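Local coordinates for protein TetR/AcrR family transcriptional regulator (Bradyrhizobium diazoefficiens, PDB 6G8G) that probably represses transcription as a dimeric TetR-type DNA-binding regulator and responds to flavonoids such as genistein, which it binds in its C-terminal domain, at residues 37-42 / 125-130; 85-90 / 147-152; 92-97 / 205-210; 100-105 / 194-199. All coordinates share one frame; numbering follows the deposited sequence.

Contact 1 lies apart from the others, on the far side of the chain's centre and about 33 to 40 Å from them between centres. It joins the DNA-binding domain to the ligand-binding domain through an aromatic pair, with charged groups at its margin. Contacts 2, 3 and 4 belong to the C-terminal helical domain. Contacts 3 and 4 both hold helix 93-109 against helix 192-210; contact 3 is purely packing, while contact 4 adds a salt bridge to an aliphatic core. Contacts 1, 3 and 4 are partly buried. Contact 2 is a surface contact, a loop laid on helix 139-155. Its Phe149 also packs on Leu97 of contact 3, so the two meet.

Contact 1 (37-42 / 125-130); sequences QGFSAT and GRFPVL
The rings of Phe39 and Phe127 meet edge-to-face, with their planes at 87° and their centroids 5.0 Å apart. Phe39 supplies the edge. Its CE2 sits over the centre of one face of Phe127, and Phe39 CD2 lies 3.7 Å from Phe127 CE2. The Phe127 ring has Ser40 OG at its edge, in the plane of the ring, 3.7 Å from Phe127 CE2. The Phe39 side chain extends with CG anti to the backbone N (chi1 178°), which carries the ring across to segment 125-130. The tip of the same ring meets a leucine methyl, Phe39 CZ lying 4.2 Å from Leu130 CD1.

This is the junction between the two domains of a TetR-family regulator. Phe39 follows helix 23-37 in the DNA-binding domain, whereas Phe127 is the N-cap residue of helix 128-137 in the ligand-binding domain. Helix 65-82 completes the packing: Phe69 meets the Phe39 ring, and Lys65 makes a cation-pi contact with it.

At the margin, Ser40 OG is 3.3 Å from Arg126 NH2. Both have a stronger partner in Glu123, a hydrogen bond for the serine and a salt bridge for the arginine. A type I turn from Phe39 to Thr42 presents the ring and the hydroxyl together. Thr42 OG1 donates to Gly38 O at 2.7 Å, nearly along the carbonyl axis, and ties the turn back to the helix end.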
loop_
_atom_site.group_PDB
_atom_site.type_symbol
_atom_site.label_atom_id
_atom_site.label_comp_id
_atom_site.label_asym_id
_atom_site.label_seq_id
_atom_site.Cartn_x
_atom_site.Cartn_y
_atom_site.Cartn_z
ATOM N N GLN A 37 21.433 7.548 5.749
ATOM C CA GLN A 37 22.243 6.823 4.768
ATOM C C GLN A 37 21.716 5.480 4.272
ATOM O O GLN A 37 22.267 4.921 3.337
ATOM C CB GLN A 37 23.570 6.501 5.410
ATOM C CG GLN A 37 24.549 7.636 5.472
ATOM C CD GLN A 37 25.608 7.368 6.532
ATOM O OE1 GLN A 37 25.751 6.243 7.006
ATOM N NE2 GLN A 37 26.343 8.401 6.918
ATOM N N GLY A 38 20.703 4.928 4.919
ATOM C CA GLY A 38 20.296 3.560 4.631
ATOM C C GLY A 38 20.957 2.562 5.569
ATOM O O GLY A 38 21.923 2.863 6.290
ATOM N N PHE A 39 20.412 1.358 5.563
ATOM C CA PHE A 39 20.853 0.325 6.466
ATOM C C PHE A 39 22.227 -0.222 6.059
ATOM O O PHE A 39 23.184 -0.191 6.864
ATOM C CB PHE A 39 19.817 -0.795 6.511
ATOM C CG PHE A 39 20.213 -1.950 7.387
ATOM C CD1 PHE A 39 20.297 -1.799 8.767
ATOM C CD2 PHE A 39 20.496 -3.190 6.829
ATOM C CE1 PHE A 39 20.660 -2.853 9.575
ATOM C CE2 PHE A 39 20.852 -4.249 7.633
ATOM C CZ PHE A 39 20.935 -4.084 9.012
ATOM N N SER A 40 22.336 -0.702 4.823
ATOM C CA SER A 40 23.618 -1.241 4.330
ATOM C C SER A 40 24.779 -0.235 4.286
ATOM O O SER A 40 25.913 -0.569 4.568
ATOM C CB SER A 40 23.428 -1.790 2.923
ATOM O OG SER A 40 22.656 -2.966 2.961
ATOM N N ALA A 41 24.470 1.003 3.972
ATOM C CA ALA A 41 25.469 2.045 3.970
ATOM C C ALA A 41 25.948 2.486 5.377
ATOM O O ALA A 41 26.840 3.317 5.496
ATOM C CB ALA A 41 24.907 3.247 3.236
ATOM N N THR A 42 25.314 2.025 6.439
ATOM C CA THR A 42 25.711 2.457 7.756
ATOM C C THR A 42 26.548 1.337 8.339
ATOM O O THR A 42 26.118 0.198 8.304
ATOM C CB THR A 42 24.479 2.714 8.631
ATOM O OG1 THR A 42 23.709 3.787 8.085
ATOM C CG2 THR A 42 24.889 3.070 10.051
ATOM N N GLY A 125 14.964 -6.320 -0.858
ATOM C CA GLY A 125 14.784 -7.711 -0.503
ATOM C C GLY A 125 16.002 -8.458 -0.008
ATOM O O GLY A 125 15.969 -9.667 0.053
ATOM N N ARG A 126 17.077 -7.775 0.351
ATOM C CA ARG A 126 18.244 -8.474 0.867
ATOM C C ARG A 126 18.180 -8.794 2.355
ATOM O O ARG A 126 19.124 -9.374 2.892
ATOM C CB ARG A 126 19.513 -7.635 0.673
ATOM C CG ARG A 126 19.837 -7.205 -0.733
ATOM C CD ARG A 126 21.282 -6.729 -0.887
ATOM N NE ARG A 126 21.216 -5.444 -1.572
ATOM C CZ ARG A 126 21.085 -4.272 -0.950
ATOM N NH1 ARG A 126 20.968 -3.151 -1.654
ATOM N NH2 ARG A 126 21.085 -4.213 0.380
ATOM N N PHE A 127 17.151 -8.336 3.058
ATOM C CA PHE A 127 17.048 -8.643 4.471
ATOM C C PHE A 127 15.654 -9.148 4.797
ATOM O O PHE A 127 14.947 -8.549 5.579
ATOM C CB PHE A 127 17.486 -7.441 5.327
ATOM C CG PHE A 127 18.966 -7.131 5.204
ATOM C CD1 PHE A 127 19.913 -7.934 5.841
ATOM C CD2 PHE A 127 19.433 -6.081 4.416
ATOM C CE1 PHE A 127 21.282 -7.685 5.710
ATOM C CE2 PHE A 127 20.801 -5.830 4.272
ATOM C CZ PHE A 127 21.724 -6.637 4.921
ATOM N N PRO A 128 15.265 -10.292 4.212
ATOM C CA PRO A 128 13.891 -10.811 4.372
ATOM C C PRO A 128 13.497 -11.126 5.782
ATOM O O PRO A 128 12.335 -11.006 6.139
ATOM C CB PRO A 128 13.897 -12.109 3.560
ATOM C CG PRO A 128 15.337 -12.430 3.343
ATOM C CD PRO A 128 16.043 -11.114 3.269
ATOM N N VAL A 129 14.454 -11.491 6.615
ATOM C CA VAL A 129 14.103 -11.798 7.989
ATOM C C VAL A 129 13.693 -10.539 8.753
ATOM O O VAL A 129 12.725 -10.557 9.485
ATOM C CB VAL A 129 15.236 -12.545 8.702
ATOM C CG1 VAL A 129 14.939 -12.709 10.196
ATOM C CG2 VAL A 129 15.424 -13.894 8.032
ATOM N N LEU A 130 14.426 -9.452 8.585
ATOM C CA LEU A 130 14.013 -8.185 9.163
ATOM C C LEU A 130 12.694 -7.683 8.562
ATOM O O LEU A 130 11.863 -7.104 9.238
ATOM C CB LEU A 130 15.070 -7.130 8.927
ATOM C CG LEU A 130 16.410 -7.332 9.628
ATOM C CD1 LEU A 130 17.422 -6.303 9.118
ATOM C CD2 LEU A 130 16.210 -7.195 11.116
#

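Contact 2 (85-90 / 147-152); sequences PVPKLS and AQFLEE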
loop_
_atom_site.group_PDB
_atom_site.type_symbol
_atom_site.label_atom_id
_atom_site.label_comp_id
_atom_site.label_asym_id
_atom_site.label_seq_id
_atom_site.Cartn_x
_atom_site.Cartn_y
_atom_site.Cartn_z
ATOM N N PRO A 85 -6.601 1.322 20.574
ATOM C CA PRO A 85 -7.456 0.904 21.691
ATOM C C PRO A 85 -7.620 -0.603 21.768
ATOM O O PRO A 85 -7.272 -1.328 20.809
ATOM C CB PRO A 85 -8.813 1.542 21.397
ATOM C CG PRO A 85 -8.752 2.072 20.018
ATOM C CD PRO A 85 -7.384 1.825 19.433
ATOM N N VAL A 86 -8.038 -1.070 22.937
ATOM C CA VAL A 86 -8.531 -2.428 23.063
ATOM C C VAL A 86 -10.064 -2.332 22.997
ATOM O O VAL A 86 -10.704 -1.846 23.929
ATOM C CB VAL A 86 -8.093 -3.138 24.370
ATOM C CG1 VAL A 86 -8.737 -4.530 24.428
ATOM C CG2 VAL A 86 -6.574 -3.255 24.453
ATOM N N PRO A 87 -10.648 -2.793 21.898
ATOM C CA PRO A 87 -12.039 -2.515 21.666
ATOM C C PRO A 87 -12.912 -3.364 22.568
ATOM O O PRO A 87 -12.547 -4.516 22.840
ATOM C CB PRO A 87 -12.241 -2.877 20.196
ATOM C CG PRO A 87 -10.947 -3.406 19.689
ATOM C CD PRO A 87 -10.064 -3.653 20.864
ATOM N N LYS A 88 -14.012 -2.774 23.046
ATOM C CA LYS A 88 -14.870 -3.383 24.054
ATOM C C LYS A 88 -16.287 -3.423 23.572
ATOM O O LYS A 88 -16.843 -2.420 23.135
ATOM C CB LYS A 88 -14.847 -2.586 25.372
ATOM C CG LYS A 88 -13.805 -3.064 26.393
ATOM C CD LYS A 88 -12.777 -1.985 26.794
ATOM C CE LYS A 88 -13.386 -0.658 27.265
ATOM N NZ LYS A 88 -13.769 -0.655 28.698
ATOM N N LEU A 89 -16.879 -4.599 23.666
ATOM C CA LEU A 89 -18.229 -4.791 23.225
ATOM C C LEU A 89 -19.212 -3.948 24.019
ATOM O O LEU A 89 -20.203 -3.481 23.483
ATOM C CB LEU A 89 -18.600 -6.249 23.352
ATOM C CG LEU A 89 -19.426 -6.776 22.144
ATOM C CD1 LEU A 89 -19.547 -8.302 22.192
ATOM C CD2 LEU A 89 -20.821 -6.151 22.013
ATOM N N SER A 90 -18.935 -3.727 25.300
ATOM C CA SER A 90 -19.822 -2.885 26.153
ATOM C C SER A 90 -20.099 -1.497 25.574
ATOM O O SER A 90 -21.122 -0.927 25.857
ATOM C CB SER A 90 -19.227 -2.722 27.552
ATOM O OG SER A 90 -17.820 -2.456 27.487
ATOM N N ALA A 147 -8.682 -9.158 15.468
ATOM C CA ALA A 147 -9.255 -10.477 15.320
ATOM C C ALA A 147 -9.740 -10.959 16.668
ATOM O O ALA A 147 -10.823 -11.517 16.767
ATOM C CB ALA A 147 -8.246 -11.436 14.719
ATOM N N GLN A 148 -8.998 -10.696 17.725
ATOM C CA GLN A 148 -9.457 -11.157 19.027
ATOM C C GLN A 148 -10.736 -10.452 19.433
ATOM O O GLN A 148 -11.667 -11.064 19.949
ATOM C CB GLN A 148 -8.384 -10.958 20.089
ATOM C CG GLN A 148 -7.116 -11.756 19.798
ATOM C CD GLN A 148 -6.032 -11.519 20.822
ATOM O OE1 GLN A 148 -6.288 -11.554 22.019
ATOM N NE2 GLN A 148 -4.812 -11.267 20.358
ATOM N N PHE A 149 -10.849 -9.179 19.144
ATOM C CA PHE A 149 -12.138 -8.515 19.373
ATOM C C PHE A 149 -13.252 -9.132 18.524
ATOM O O PHE A 149 -14.373 -9.284 18.988
ATOM C CB PHE A 149 -12.045 -7.029 19.080
ATOM C CG PHE A 149 -13.358 -6.348 19.089
ATOM C CD1 PHE A 149 -14.041 -6.123 20.280
ATOM C CD2 PHE A 149 -13.960 -5.967 17.899
ATOM C CE1 PHE A 149 -15.284 -5.475 20.283
ATOM C CE2 PHE A 149 -15.196 -5.324 17.894
ATOM C CZ PHE A 149 -15.851 -5.071 19.083
ATOM N N LEU A 150 -12.969 -9.452 17.265
ATOM C CA LEU A 150 -14.012 -9.999 16.425
ATOM C C LEU A 150 -14.445 -11.382 16.916
ATOM O O LEU A 150 -15.593 -11.733 16.735
ATOM C CB LEU A 150 -13.605 -10.025 14.954
ATOM C CG LEU A 150 -13.325 -8.659 14.296
ATOM C CD1 LEU A 150 -12.969 -8.825 12.822
ATOM C CD2 LEU A 150 -14.485 -7.698 14.441
ATOM N N GLU A 151 -13.562 -12.155 17.544
ATOM C CA GLU A 151 -13.981 -13.443 18.119
ATOM C C GLU A 151 -15.029 -13.251 19.184
ATOM O O GLU A 151 -15.978 -14.029 19.269
ATOM C CB GLU A 151 -12.833 -14.184 18.766
ATOM C CG GLU A 151 -11.772 -14.672 17.805
ATOM C CD GLU A 151 -11.182 -16.006 18.231
ATOM O OE1 GLU A 151 -9.960 -16.039 18.574
ATOM O OE2 GLU A 151 -11.953 -17.009 18.222
ATOM N N GLU A 152 -14.847 -12.217 20.003
ATOM C CA GLU A 152 -15.791 -11.912 21.077
ATOM C C GLU A 152 -17.131 -11.534 20.493
ATOM O O GLU A 152 -18.161 -12.005 20.941
ATOM C CB GLU A 152 -15.320 -10.739 21.927
ATOM C CG GLU A 152 -14.059 -10.959 22.747
ATOM C CD GLU A 152 -14.135 -12.272 23.538
ATOM O OE1 GLU A 152 -14.938 -12.423 24.506
ATOM O OE2 GLU A 152 -13.401 -13.197 23.132
#
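On helix 139-155, Phe149 makes most of the contact. Its CG stands anti to the backbone N (chi1 171°), so the ring points at loop 85-90. Pro87 lies over one face of that ring. Pro87 CB is 3.9 Å from the Phe149 ring centroid and 18° off the ring normal, a CH-pi contact displaced toward the rim. Pro87 CG reaches back along the side chain and lies 3.8 Å from Phe149 CB. At the ring edge, Leu89 N sits in the ring plane, 3.8 Å from Phe149 CE1. Pro87 O also approaches the ring, 3.4 Å from Phe149 CD1.

An alanine at Phe149 would remove the ring under Pro87 and would probably loosen the hold of the loop on the helix.

One turn later, Glu152 contributes mainly backbone. Glu152 O lies 4.1 Å from Leu89 CD1, while the carboxylate turns off from the loop. No hydrogen bond joins the two segments. Leu97 of helix 93-109 packs on Phe149, and Phe100 of that helix packs on Pro87. The arrangement is a connecting loop packed on a helix of the all-helical TetR C-terminal domain, where the chain passes from helix 65-82 to helix 93-109.

Contact 3 (92-97 / 205-210); sequences GLSEAL and FFLKAC
Leu207 is the central side chain here, and it reaches from helix 192-210 toward the start of helix 93-109. The two helices belong to the all-helical ligand-binding domain of the TetR fold, and their short segments run at 134° to each other. The axes stay 12.2 Å apart, so the helices meet through side-chain ends alone.

The two methyls of Leu207 face different partners. Leu207 CD2 lies 4.2 Å from Leu93 CD2 and 4.5 Å from Leu97 CD1, closing a small leucine cluster. Leu97 CD1 also lies 4.5 Å from Phe206 CE2, a loose apolar contact. No hydrogen bond crosses the contact.

In the next shell, Leu159 packs on both Leu93 and Leu207, and Phe149 of helix 139-155 packs on Leu93. Phe171 meets the Phe206 ring edge-to-face. One face of that ring has Cys210 SG over it, toward the rim. Helix 192-210 also takes part in the dimer: Phe206 packs on Phe205 of the second subunit, and Ala209 on Ala209 of that subunit.

Leu207 CG stands anti to its carbonyl carbon (chi1 -63°), and the second methyl, CD1, comes to rest 3.6 Å from Ser94 OG.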
loop_
_atom_site.group_PDB
_atom_site.type_symbol
_atom_site.label_atom_id
_atom_site.label_comp_id
_atom_site.label_asym_id
_atom_site.label_seq_id
_atom_site.Cartn_x
_atom_site.Cartn_y
_atom_site.Cartn_z
ATOM N N GLY A 92 -20.699 -0.731 22.523
ATOM C CA GLY A 92 -21.413 -0.827 21.267
ATOM C C GLY A 92 -20.471 -1.382 20.205
ATOM O O GLY A 92 -19.293 -1.006 20.109
ATOM N N LEU A 93 -20.982 -2.293 19.402
ATOM C CA LEU A 93 -20.227 -2.861 18.307
ATOM C C LEU A 93 -19.694 -1.812 17.345
ATOM O O LEU A 93 -18.493 -1.796 17.053
ATOM C CB LEU A 93 -21.119 -3.827 17.535
ATOM C CG LEU A 93 -20.465 -4.532 16.365
ATOM C CD1 LEU A 93 -19.243 -5.311 16.818
ATOM C CD2 LEU A 93 -21.503 -5.446 15.763
ATOM N N SER A 94 -20.590 -0.993 16.793
ATOM C CA SER A 94 -20.191 0.061 15.868
ATOM C C SER A 94 -19.162 1.033 16.466
ATOM O O SER A 94 -18.166 1.337 15.840
ATOM C CB SER A 94 -21.416 0.837 15.390
ATOM O OG SER A 94 -22.025 0.189 14.294
ATOM N N GLU A 95 -19.413 1.525 17.670
ATOM C CA GLU A 95 -18.537 2.540 18.251
ATOM C C GLU A 95 -17.179 1.979 18.531
ATOM O O GLU A 95 -16.184 2.680 18.465
ATOM C CB GLU A 95 -19.135 3.137 19.506
ATOM C CG GLU A 95 -20.368 3.956 19.222
ATOM C CD GLU A 95 -21.688 3.209 19.504
ATOM O OE1 GLU A 95 -21.795 1.986 19.236
ATOM O OE2 GLU A 95 -22.621 3.853 20.035
ATOM N N ALA A 96 -17.130 0.702 18.851
ATOM C CA ALA A 96 -15.864 0.076 19.150
ATOM C C ALA A 96 -15.008 -0.046 17.884
ATOM O O ALA A 96 -13.809 0.282 17.889
ATOM C CB ALA A 96 -16.101 -1.274 19.763
ATOM N N LEU A 97 -15.632 -0.505 16.807
ATOM C CA LEU A 97 -14.944 -0.611 15.551
ATOM C C LEU A 97 -14.586 0.764 15.039
ATOM O O LEU A 97 -13.507 0.971 14.475
ATOM C CB LEU A 97 -15.814 -1.344 14.530
ATOM C CG LEU A 97 -16.015 -2.823 14.847
ATOM C CD1 LEU A 97 -17.096 -3.430 13.983
ATOM C CD2 LEU A 97 -14.733 -3.616 14.683
ATOM N N PHE A 205 -20.141 -1.192 5.240
ATOM C CA PHE A 205 -20.004 -2.308 4.326
ATOM C C PHE A 205 -19.647 -3.583 5.063
ATOM O O PHE A 205 -20.196 -4.649 4.814
ATOM C CB PHE A 205 -18.916 -1.977 3.312
ATOM C CG PHE A 205 -18.857 -2.921 2.143
ATOM C CD1 PHE A 205 -18.182 -4.111 2.228
ATOM C CD2 PHE A 205 -19.471 -2.593 0.943
ATOM C CE1 PHE A 205 -18.134 -4.970 1.146
ATOM C CE2 PHE A 205 -19.415 -3.442 -0.152
ATOM C CZ PHE A 205 -18.743 -4.631 -0.051
ATOM N N PHE A 206 -18.675 -3.471 5.954
ATOM C CA PHE A 206 -18.277 -4.589 6.771
ATOM C C PHE A 206 -19.460 -5.187 7.507
ATOM O O PHE A 206 -19.591 -6.417 7.598
ATOM C CB PHE A 206 -17.272 -4.136 7.786
ATOM C CG PHE A 206 -16.766 -5.237 8.632
ATOM C CD1 PHE A 206 -15.903 -6.160 8.114
ATOM C CD2 PHE A 206 -17.181 -5.367 9.922
ATOM C CE1 PHE A 206 -15.439 -7.190 8.872
ATOM C CE2 PHE A 206 -16.724 -6.409 10.691
ATOM C CZ PHE A 206 -15.847 -7.321 10.163
ATOM N N LEU A 207 -20.324 -4.326 8.028
ATOM C CA LEU A 207 -21.490 -4.787 8.753
ATOM C C LEU A 207 -22.562 -5.372 7.804
ATOM O O LEU A 207 -23.192 -6.358 8.146
ATOM C CB LEU A 207 -22.071 -3.663 9.624
ATOM C CG LEU A 207 -21.194 -3.121 10.750
ATOM C CD1 LEU A 207 -21.823 -1.931 11.453
ATOM C CD2 LEU A 207 -20.893 -4.205 11.774
ATOM N N LYS A 208 -22.787 -4.767 6.633
ATOM C CA LYS A 208 -23.669 -5.376 5.624
ATOM C C LYS A 208 -23.248 -6.823 5.397
ATOM O O LYS A 208 -24.065 -7.701 5.428
ATOM C CB LYS A 208 -23.682 -4.612 4.292
ATOM C CG LYS A 208 -24.921 -3.765 4.048
ATOM C CD LYS A 208 -24.712 -2.838 2.833
ATOM C CE LYS A 208 -24.870 -3.565 1.477
ATOM N NZ LYS A 208 -25.531 -2.840 0.336
ATOM N N ALA A 209 -21.970 -7.100 5.284
ATOM C CA ALA A 209 -21.553 -8.476 5.066
ATOM C C ALA A 209 -21.566 -9.408 6.302
ATOM O O ALA A 209 -21.638 -10.608 6.118
ATOM C CB ALA A 209 -20.161 -8.487 4.473
ATOM N N CYS A 210 -21.406 -8.898 7.531
ATOM C CA CYS A 210 -21.197 -9.769 8.698
ATOM C C CYS A 210 -22.276 -9.747 9.765
ATOM O O CYS A 210 -22.265 -10.619 10.647
ATOM C CB CYS A 210 -19.891 -9.432 9.383
ATOM S SG CYS A 210 -18.473 -9.689 8.325
#

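Contact 4 (100-105 / 194-199); sequences FARQYL and AIEQEI
The carboxylate of Glu196 is gripped by two nitrogens of Arg102, one to each oxygen. Arg102 NE donates to Glu196 OE2 at 2.7 Å, almost straight at 170°, and meets the syn lone pair of that oxygen. Arg102 NH2 donates to Glu196 OE1 at 2.8 Å, from above the carboxylate plane. This is a side-on, bidentate salt bridge, and the guanidinium and carboxylate planes are only 16° apart. Both chains bend to reach it, Arg102 at chi3 and Glu196 at chi2. Asp99 forms a second, long and weak ion pair with Arg102 NH1.

An alanine at Arg102 would remove both donors and would probably weaken the hold between the two helices at the edge of their apolar seam.

The bridge borders this seam between helix 93-109 and helix 192-210, two helices of the TetR ligand-binding domain. Their short segments run at 121°, with axes 10.1 Å apart. Ile199 is the main residue of the seam. Ile199 CD1 rests 3.6 Å from Arg102 CA, against the backbone of the facing helix. The other branch touches the small side chain of Ala101, Ile199 CG2 lying 3.9 Å from Ala101 CB. Leu105 runs alongside Ile199 and Ile195 in the opposite direction. Leu105 CD1 lies 3.9 Å from Ile199 CG1 and also meets Ile195 CG2. The side chain of Leu105 is about 10 Å from the bound genistein, whose pocket includes Phe108, Pro180 and Leu181.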
loop_
_atom_site.group_PDB
_atom_site.type_symbol
_atom_site.label_atom_id
_atom_site.label_comp_id
_atom_site.label_asym_id
_atom_site.label_seq_id
_atom_site.Cartn_x
_atom_site.Cartn_y
_atom_site.Cartn_z
ATOM N N PHE A 100 -11.557 1.956 16.770
ATOM C CA PHE A 100 -10.363 1.255 16.369
ATOM C C PHE A 100 -9.924 1.740 14.994
ATOM O O PHE A 100 -8.755 2.037 14.759
ATOM C CB PHE A 100 -10.645 -0.248 16.355
ATOM C CG PHE A 100 -9.422 -1.091 16.141
ATOM C CD1 PHE A 100 -8.660 -1.509 17.219
ATOM C CD2 PHE A 100 -9.023 -1.452 14.874
ATOM C CE1 PHE A 100 -7.526 -2.276 17.041
ATOM C CE2 PHE A 100 -7.894 -2.234 14.692
ATOM C CZ PHE A 100 -7.136 -2.640 15.774
ATOM N N ALA A 101 -10.885 1.828 14.084
ATOM C CA ALA A 101 -10.601 2.342 12.768
ATOM C C ALA A 101 -9.979 3.718 12.849
ATOM O O ALA A 101 -8.985 3.983 12.199
ATOM C CB ALA A 101 -11.870 2.396 11.948
ATOM N N ARG A 102 -10.559 4.598 13.643
ATOM C CA ARG A 102 -10.042 5.958 13.710
ATOM C C ARG A 102 -8.589 5.957 14.122
ATOM O O ARG A 102 -7.801 6.661 13.551
ATOM C CB ARG A 102 -10.880 6.813 14.654
ATOM C CG ARG A 102 -10.635 8.310 14.512
ATOM C CD ARG A 102 -11.525 9.153 15.438
ATOM N NE ARG A 102 -12.981 9.045 15.172
ATOM C CZ ARG A 102 -13.843 8.275 15.844
ATOM N NH1 ARG A 102 -13.457 7.498 16.854
ATOM N NH2 ARG A 102 -15.119 8.272 15.501
ATOM N N GLN A 103 -8.210 5.143 15.097
ATOM C CA GLN A 103 -6.816 5.175 15.569
ATOM C C GLN A 103 -5.914 4.568 14.523
ATOM O O GLN A 103 -4.811 5.033 14.317
ATOM C CB GLN A 103 -6.645 4.473 16.921
ATOM C CG GLN A 103 -7.400 5.107 18.113
ATOM C CD GLN A 103 -7.428 6.625 18.107
ATOM O OE1 GLN A 103 -8.515 7.239 18.128
ATOM N NE2 GLN A 103 -6.253 7.246 18.054
ATOM N N TYR A 104 -6.414 3.557 13.823
ATOM C CA TYR A 104 -5.666 2.893 12.740
ATOM C C TYR A 104 -5.307 3.848 11.617
ATOM O O TYR A 104 -4.170 3.900 11.177
ATOM C CB TYR A 104 -6.525 1.783 12.177
ATOM C CG TYR A 104 -5.923 1.000 11.079
ATOM C CD1 TYR A 104 -4.721 0.347 11.256
ATOM C CD2 TYR A 104 -6.558 0.877 9.884
ATOM C CE1 TYR A 104 -4.161 -0.409 10.246
ATOM C CE2 TYR A 104 -6.012 0.132 8.848
ATOM C CZ TYR A 104 -4.822 -0.525 9.036
ATOM O OH TYR A 104 -4.260 -1.221 7.996
ATOM N N LEU A 105 -6.259 4.651 11.184
ATOM C CA LEU A 105 -5.970 5.596 10.141
ATOM C C LEU A 105 -5.056 6.702 10.595
ATOM O O LEU A 105 -4.339 7.251 9.771
ATOM C CB LEU A 105 -7.249 6.208 9.578
ATOM C CG LEU A 105 -8.145 5.199 8.884
ATOM C CD1 LEU A 105 -9.330 5.916 8.286
ATOM C CD2 LEU A 105 -7.433 4.414 7.797
ATOM N N ALA A 194 -13.614 14.172 6.824
ATOM C CA ALA A 194 -13.350 13.294 5.694
ATOM C C ALA A 194 -12.957 11.914 6.206
ATOM O O ALA A 194 -13.281 10.899 5.585
ATOM C CB ALA A 194 -12.254 13.879 4.835
ATOM N N ILE A 195 -12.251 11.885 7.338
ATOM C CA ILE A 195 -11.872 10.630 7.955
ATOM C C ILE A 195 -13.065 9.886 8.476
ATOM O O ILE A 195 -13.147 8.660 8.290
ATOM C CB ILE A 195 -10.876 10.832 9.083
ATOM C CG1 ILE A 195 -9.537 11.273 8.502
ATOM C CG2 ILE A 195 -10.648 9.529 9.850
ATOM C CD1 ILE A 195 -8.616 11.921 9.508
ATOM N N GLU A 196 -13.982 10.592 9.126
ATOM C CA GLU A 196 -15.195 9.927 9.620
ATOM C C GLU A 196 -15.940 9.294 8.462
ATOM O O GLU A 196 -16.487 8.221 8.609
ATOM C CB GLU A 196 -16.143 10.878 10.344
ATOM C CG GLU A 196 -15.696 11.355 11.725
ATOM C CD GLU A 196 -15.165 10.231 12.627
ATOM O OE1 GLU A 196 -15.925 9.297 13.028
ATOM O OE2 GLU A 196 -13.955 10.302 12.943
ATOM N N GLN A 197 -15.948 9.958 7.303
ATOM C CA GLN A 197 -16.654 9.450 6.143
ATOM C C GLN A 197 -16.005 8.187 5.600
ATOM O O GLN A 197 -16.704 7.257 5.197
ATOM C CB GLN A 197 -16.749 10.498 5.055
ATOM C CG GLN A 197 -17.803 11.542 5.321
ATOM C CD GLN A 197 -17.678 12.780 4.434
ATOM O OE1 GLN A 197 -17.106 12.746 3.342
ATOM N NE2 GLN A 197 -18.229 13.882 4.911
ATOM N N GLU A 198 -14.685 8.172 5.585
ATOM C CA GLU A 198 -13.908 6.995 5.157
ATOM C C GLU A 198 -14.214 5.791 6.014
ATOM O O GLU A 198 -14.436 4.670 5.517
ATOM C CB GLU A 198 -12.409 7.269 5.214
ATOM C CG GLU A 198 -11.939 8.329 4.213
ATOM C CD GLU A 198 -12.243 7.987 2.756
ATOM O OE1 GLU A 198 -12.032 6.837 2.383
ATOM O OE2 GLU A 198 -12.681 8.869 1.982
ATOM N N ILE A 199 -14.288 6.043 7.306
ATOM C CA ILE A 199 -14.556 4.994 8.267
ATOM C C ILE A 199 -15.977 4.519 8.172
ATOM O O ILE A 199 -16.213 3.335 8.216
ATOM C CB ILE A 199 -14.345 5.508 9.691
ATOM C CG1 ILE A 199 -12.868 5.745 9.928
ATOM C CG2 ILE A 199 -14.870 4.510 10.701
ATOM C CD1 ILE A 199 -12.599 6.483 11.215
#